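Local structure of uncharacterized protein (Legionella pneumophila subsp. pneumophila str. Philadelphia 1, 4RD8) at residues I49-Q54 and R76-E81; H201-E206 and E215-R220. The protein is of unknown function, an all-helical member of the DUF5636 family from Legionella pneumophila whose biochemical role has not been established. The protein carries 3 engineered substitutions. All blocks are in the same frame, centred on the assembly; numbering follows the deposited sequence.

Contact 1: I49-Q54 and R76-E81; sequences IELNEQ and RTLIQE
The flat carboxamide of Q54 meets L78 at its oxygen and not over a face: methyl CD1 of L78 lies beyond the carbonyl oxygen, 3.7 Å from Q54 OE1. At the other end of the amide, NE2 gives a hydrogen bond of 2.7 Å to OE2 of E50, one turn earlier on the same helix. This bond is nearly straight, 176° at the hydrogen, lies in the amide plane, and uses the anti lone pair of the carboxylate. It should fix the rotation of the amide, with the nitrogen turned to E50 and the oxygen to L78.

L78 reaches across because its CG swings opposite the backbone nitrogen (chi1 170°), and its branched tip spans the gap between the helices, where the CA atoms of Q54 and L78 stand 8.1 Å apart. Its CD2 sits between CD1 of L51, at 3.9 Å, and CB of Q54, at 4.1 Å. L78 also touches L55 and R58 of helix 41-61, while L51 touches L213.

Leucine suits the buried positions, and glutamine the partly exposed margin, where its aliphatic stem packs inward and its amide pairs with a carboxylate. Across the two segments, which no hydrogen bond joins, adhesion is essentially apolar and van der Waals; a charged tie between the helices comes from the salt bridge of E81 with R58.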
loop_
_atom_site.group_PDB
_atom_site.type_symbol
_atom_site.label_atom_id
_atom_site.label_comp_id
_atom_site.label_asym_id
_atom_site.label_seq_id
_atom_site.Cartn_x
_atom_site.Cartn_y
_atom_site.Cartn_z
ATOM N N ILE A 49 12.264 -6.035 -4.135
ATOM C CA ILE A 49 13.046 -7.214 -4.479
ATOM C C ILE A 49 12.425 -8.471 -3.856
ATOM O O ILE A 49 12.297 -9.503 -4.522
ATOM C CB ILE A 49 14.522 -7.057 -4.036
ATOM C CG1 ILE A 49 15.231 -6.039 -4.935
ATOM C CG2 ILE A 49 15.244 -8.392 -4.084
ATOM C CD1 ILE A 49 16.553 -5.555 -4.396
ATOM N N GLU A 50 12.017 -8.372 -2.593
ATOM C CA GLU A 50 11.428 -9.508 -1.885
ATOM C C GLU A 50 10.096 -9.898 -2.524
ATOM O O GLU A 50 9.825 -11.083 -2.732
ATOM C CB GLU A 50 11.244 -9.176 -0.394
ATOM C CG GLU A 50 10.518 -10.246 0.427
ATOM C CD GLU A 50 11.304 -11.547 0.550
ATOM O OE1 GLU A 50 12.559 -11.512 0.552
ATOM O OE2 GLU A 50 10.662 -12.615 0.650
ATOM N N LEU A 51 9.286 -8.894 -2.851
ATOM C CA LEU A 51 7.988 -9.128 -3.481
ATOM C C LEU A 51 8.200 -9.778 -4.843
ATOM O O LEU A 51 7.499 -10.730 -5.208
ATOM C CB LEU A 51 7.221 -7.816 -3.633
ATOM C CG LEU A 51 5.810 -7.926 -4.219
ATOM C CD1 LEU A 51 4.906 -8.707 -3.284
ATOM C CD2 LEU A 51 5.236 -6.536 -4.497
ATOM N N ASN A 52 9.191 -9.275 -5.577
ATOM C CA ASN A 52 9.557 -9.849 -6.870
ATOM C C ASN A 52 10.012 -11.290 -6.745
ATOM O O ASN A 52 9.724 -12.115 -7.610
ATOM C CB ASN A 52 10.665 -9.034 -7.540
ATOM C CG ASN A 52 11.088 -9.616 -8.876
ATOM O OD1 ASN A 52 10.465 -9.349 -9.911
ATOM N ND2 ASN A 52 12.156 -10.409 -8.864
ATOM N N GLU A 53 10.742 -11.588 -5.675
ATOM C CA GLU A 53 11.271 -12.929 -5.486
ATOM C C GLU A 53 10.164 -13.908 -5.113
ATOM O O GLU A 53 10.145 -15.044 -5.586
ATOM C CB GLU A 53 12.382 -12.937 -4.440
ATOM C CG GLU A 53 13.084 -14.272 -4.336
ATOM C CD GLU A 53 14.360 -14.196 -3.530
ATOM O OE1 GLU A 53 14.277 -14.237 -2.283
ATOM O OE2 GLU A 53 15.443 -14.103 -4.146
ATOM N N GLN A 54 9.232 -13.465 -4.275
ATOM C CA GLN A 54 8.110 -14.313 -3.903
ATOM C C GLN A 54 7.214 -14.606 -5.111
ATOM O O GLN A 54 6.770 -15.736 -5.307
ATOM C CB GLN A 54 7.326 -13.692 -2.738
ATOM C CG GLN A 54 8.142 -13.599 -1.447
ATOM C CD GLN A 54 7.312 -13.152 -0.258
ATOM O OE1 GLN A 54 6.085 -13.233 -0.280
ATOM N NE2 GLN A 54 7.982 -12.666 0.786
ATOM N N ARG A 76 -1.987 -10.989 -7.691
ATOM C CA ARG A 76 -3.141 -10.538 -6.907
ATOM C C ARG A 76 -3.357 -11.403 -5.673
ATOM O O ARG A 76 -3.648 -10.891 -4.593
ATOM C CB ARG A 76 -4.408 -10.530 -7.766
ATOM C CG ARG A 76 -4.751 -9.177 -8.373
ATOM C CD ARG A 76 -5.055 -9.296 -9.853
ATOM N NE ARG A 76 -6.041 -8.317 -10.309
ATOM C CZ ARG A 76 -5.760 -7.229 -11.019
ATOM N NH1 ARG A 76 -4.511 -6.957 -11.371
ATOM N NH2 ARG A 76 -6.737 -6.409 -11.380
ATOM N N THR A 77 -3.213 -12.714 -5.837
ATOM C CA THR A 77 -3.390 -13.627 -4.717
ATOM C C THR A 77 -2.227 -13.494 -3.736
ATOM O O THR A 77 -2.426 -13.584 -2.528
ATOM C CB THR A 77 -3.582 -15.093 -5.178
ATOM O OG1 THR A 77 -2.493 -15.473 -6.024
ATOM C CG2 THR A 77 -4.887 -15.240 -5.951
ATOM N N LEU A 78 -1.019 -13.268 -4.250
ATOM C CA LEU A 78 0.123 -12.990 -3.381
ATOM C C LEU A 78 -0.101 -11.711 -2.582
ATOM O O LEU A 78 0.124 -11.677 -1.367
ATOM C CB LEU A 78 1.427 -12.888 -4.186
ATOM C CG LEU A 78 2.669 -12.377 -3.445
ATOM C CD1 LEU A 78 3.015 -13.275 -2.259
ATOM C CD2 LEU A 78 3.866 -12.270 -4.403
ATOM N N ILE A 79 -0.540 -10.655 -3.261
ATOM C CA ILE A 79 -0.845 -9.397 -2.580
ATOM C C ILE A 79 -1.902 -9.617 -1.482
ATOM O O ILE A 79 -1.731 -9.151 -0.345
ATOM C CB ILE A 79 -1.301 -8.311 -3.588
ATOM C CG1 ILE A 79 -0.086 -7.812 -4.401
ATOM C CG2 ILE A 79 -2.003 -7.161 -2.871
ATOM C CD1 ILE A 79 -0.447 -7.064 -5.686
ATOM N N GLN A 80 -2.971 -10.347 -1.808
ATOM C CA GLN A 80 -4.018 -10.619 -0.823
ATOM C C GLN A 80 -3.509 -11.412 0.386
ATOM O O GLN A 80 -3.930 -11.160 1.517
ATOM C CB GLN A 80 -5.219 -11.349 -1.439
ATOM C CG GLN A 80 -6.360 -11.521 -0.435
ATOM C CD GLN A 80 -6.844 -10.180 0.129
ATOM O OE1 GLN A 80 -7.443 -9.382 -0.592
ATOM N NE2 GLN A 80 -6.571 -9.924 1.412
ATOM N N GLU A 81 -2.624 -12.380 0.153
ATOM C CA GLU A 81 -2.089 -13.171 1.261
ATOM C C GLU A 81 -1.288 -12.303 2.235
ATOM O O GLU A 81 -1.428 -12.432 3.454
ATOM C CB GLU A 81 -1.257 -14.351 0.744
ATOM C CG GLU A 81 -2.094 -15.384 -0.004
ATOM C CD GLU A 81 -1.261 -16.398 -0.764
ATOM O OE1 GLU A 81 -0.030 -16.475 -0.543
ATOM O OE2 GLU A 81 -1.850 -17.129 -1.590
#

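Contact 2: H201-E206 and E215-R220; sequences HIQNDE and EVIKNR
Q203 and K218 bring the backbones closest, their CA atoms 6.7 Å apart, close to the end of helix 195-204; D205, the first residue beyond it, has a positive phi (42°) that turns the chain out of the helix. Methyl CG2 of I202 meets CD1 of I217 at 3.7 Å, the two side chains lying roughly at right angles; beta-branched isoleucines offer two arms each, and I217 uses both. Its second arm, CG2, sits 4.0 Å from CG of Q203 and 3.9 Å from NE2 of the same residue. Extended beyond CG, Q203 runs between I217 and K218, its OE1 3.8 Å from CG of K218.

Lysine suits the exposed side because its long stem can pack while the ammonium stays near polar atoms. A bend at the last torsion (chi4 82°) carries NZ of K218 to the carbonyl O of Q203, but the separation of 2.4 Å is too short to be trusted in detail, and R214 places another positive group nearby.

Behind the I202-I217 pair lie two longer helices: I202 rests on L48 of helix 41-61, and I217 on L75 of helix 69-85, so the pair of C-terminal helices is seated across both.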
loop_
_atom_site.group_PDB
_atom_site.type_symbol
_atom_site.label_atom_id
_atom_site.label_comp_id
_atom_site.label_asym_id
_atom_site.label_seq_id
_atom_site.Cartn_x
_atom_site.Cartn_y
_atom_site.Cartn_z
ATOM N N HIS A 201 8.209 3.764 -11.049
ATOM C CA HIS A 201 9.444 3.183 -10.543
ATOM C C HIS A 201 9.489 1.679 -10.832
ATOM O O HIS A 201 10.519 1.149 -11.243
ATOM C CB HIS A 201 9.566 3.436 -9.037
ATOM C CG HIS A 201 10.820 2.920 -8.442
ATOM N ND1 HIS A 201 12.079 3.408 -8.763
ATOM C CD2 HIS A 201 11.050 1.936 -7.520
ATOM C CE1 HIS A 201 12.999 2.763 -8.088
ATOM N NE2 HIS A 201 12.391 1.862 -7.318
ATOM N N ILE A 202 8.360 1.005 -10.629
ATOM C CA ILE A 202 8.280 -0.438 -10.833
ATOM C C ILE A 202 8.344 -0.807 -12.316
ATOM O O ILE A 202 9.116 -1.685 -12.712
ATOM C CB ILE A 202 7.001 -1.025 -10.189
ATOM C CG1 ILE A 202 7.118 -1.004 -8.661
ATOM C CG2 ILE A 202 6.759 -2.440 -10.675
ATOM C CD1 ILE A 202 5.800 -1.303 -7.930
ATOM N N GLN A 203 7.539 -0.133 -13.136
ATOM C CA GLN A 203 7.465 -0.435 -14.566
ATOM C C GLN A 203 8.748 -0.105 -15.318
ATOM O O GLN A 203 9.025 -0.688 -16.366
ATOM C CB GLN A 203 6.255 0.255 -15.210
ATOM C CG GLN A 203 4.921 -0.362 -14.793
ATOM C CD GLN A 203 3.722 0.246 -15.507
ATOM O OE1 GLN A 203 3.732 0.425 -16.725
ATOM N NE2 GLN A 203 2.681 0.569 -14.744
ATOM N N ASN A 204 9.540 0.816 -14.781
ATOM C CA ASN A 204 10.813 1.147 -15.403
ATOM C C ASN A 204 11.903 0.160 -15.000
ATOM O O ASN A 204 12.663 -0.301 -15.849
ATOM C CB ASN A 204 11.220 2.586 -15.081
ATOM C CG ASN A 204 10.362 3.608 -15.813
ATOM O OD1 ASN A 204 9.712 3.290 -16.812
ATOM N ND2 ASN A 204 10.362 4.843 -15.321
ATOM N N ASP A 205 11.945 -0.174 -13.709
ATOM C CA ASP A 205 12.945 -1.088 -13.145
ATOM C C ASP A 205 14.340 -0.831 -13.710
ATOM O O ASP A 205 14.902 -1.669 -14.425
ATOM C CB ASP A 205 12.542 -2.550 -13.366
ATOM C CG ASP A 205 13.425 -3.521 -12.603
ATOM O OD1 ASP A 205 14.108 -3.086 -11.645
ATOM O OD2 ASP A 205 13.442 -4.718 -12.963
ATOM N N GLU A 206 14.887 0.338 -13.396
ATOM C CA GLU A 206 16.097 0.812 -14.064
ATOM C C GLU A 206 17.360 0.051 -13.666
ATOM O O GLU A 206 18.322 -0.002 -14.431
ATOM C CB GLU A 206 16.272 2.317 -13.840
ATOM C CG GLU A 206 15.195 3.167 -14.506
ATOM C CD GLU A 206 15.229 4.618 -14.057
ATOM O OE1 GLU A 206 16.180 5.001 -13.342
ATOM O OE2 GLU A 206 14.300 5.376 -14.416
ATOM N N GLU A 215 7.100 -6.931 -15.321
ATOM C CA GLU A 215 6.416 -7.434 -16.510
ATOM C C GLU A 215 4.957 -7.794 -16.215
ATOM O O GLU A 215 4.074 -7.536 -17.033
ATOM C CB GLU A 215 7.157 -8.642 -17.079
ATOM C CG GLU A 215 6.622 -9.140 -18.415
ATOM C CD GLU A 215 7.421 -10.309 -18.952
ATOM O OE1 GLU A 215 8.475 -10.623 -18.359
ATOM O OE2 GLU A 215 6.999 -10.915 -19.962
ATOM N N VAL A 216 4.707 -8.378 -15.043
ATOM C CA VAL A 216 3.354 -8.763 -14.648
ATOM C C VAL A 216 2.435 -7.547 -14.523
ATOM O O VAL A 216 1.298 -7.571 -14.992
ATOM C CB VAL A 216 3.349 -9.588 -13.336
ATOM C CG1 VAL A 216 1.922 -9.842 -12.855
ATOM C CG2 VAL A 216 4.096 -10.905 -13.530
ATOM N N ILE A 217 2.942 -6.485 -13.903
ATOM C CA ILE A 217 2.181 -5.244 -13.732
ATOM C C ILE A 217 1.875 -4.558 -15.075
ATOM O O ILE A 217 0.776 -4.039 -15.276
ATOM C CB ILE A 217 2.895 -4.288 -12.742
ATOM C CG1 ILE A 217 2.686 -4.780 -11.308
ATOM C CG2 ILE A 217 2.387 -2.865 -12.876
ATOM C CD1 ILE A 217 3.354 -3.917 -10.253
ATOM N N LYS A 218 2.838 -4.575 -15.995
ATOM C CA LYS A 218 2.609 -4.101 -17.357
ATOM C C LYS A 218 1.540 -4.937 -18.060
ATOM O O LYS A 218 0.766 -4.423 -18.870
ATOM C CB LYS A 218 3.903 -4.176 -18.172
ATOM C CG LYS A 218 4.881 -3.028 -17.975
ATOM C CD LYS A 218 5.933 -3.055 -19.085
ATOM C CE LYS A 218 6.929 -1.914 -18.965
ATOM N NZ LYS A 218 7.998 -2.209 -17.989
ATOM N N ASN A 219 1.507 -6.227 -17.737
ATOM C CA ASN A 219 0.680 -7.201 -18.450
ATOM C C ASN A 219 -0.823 -7.114 -18.173
ATOM O O ASN A 219 -1.602 -7.900 -18.712
ATOM C CB ASN A 219 1.179 -8.623 -18.172
ATOM N N ARG A 220 -1.222 -6.166 -17.331
ATOM C CA ARG A 220 -2.638 -5.908 -17.080
ATOM C C ARG A 220 -2.976 -4.457 -17.397
ATOM O O ARG A 220 -3.968 -3.923 -16.908
ATOM C CB ARG A 220 -3.011 -6.232 -15.630
#

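Contact 1 comes first along the chain and is complete before contact 2 begins, so the two are in series. Their centres lie 14 Å apart and their nearest atoms about 5 Å, without touching. Contact 1 pairs helix 41-61 with helix 69-85; contact 2 pairs helix 195-204 with helix 211-218. N52 ties the two pairs together by accepting a hydrogen bond from the backbone N of L213, while V216 packs on L55 and on L75. Residues far apart in sequence thus build one four-helix region, with the C-terminal end of the modelled chain folded back on two earlier helices, 41-61 and 69-85.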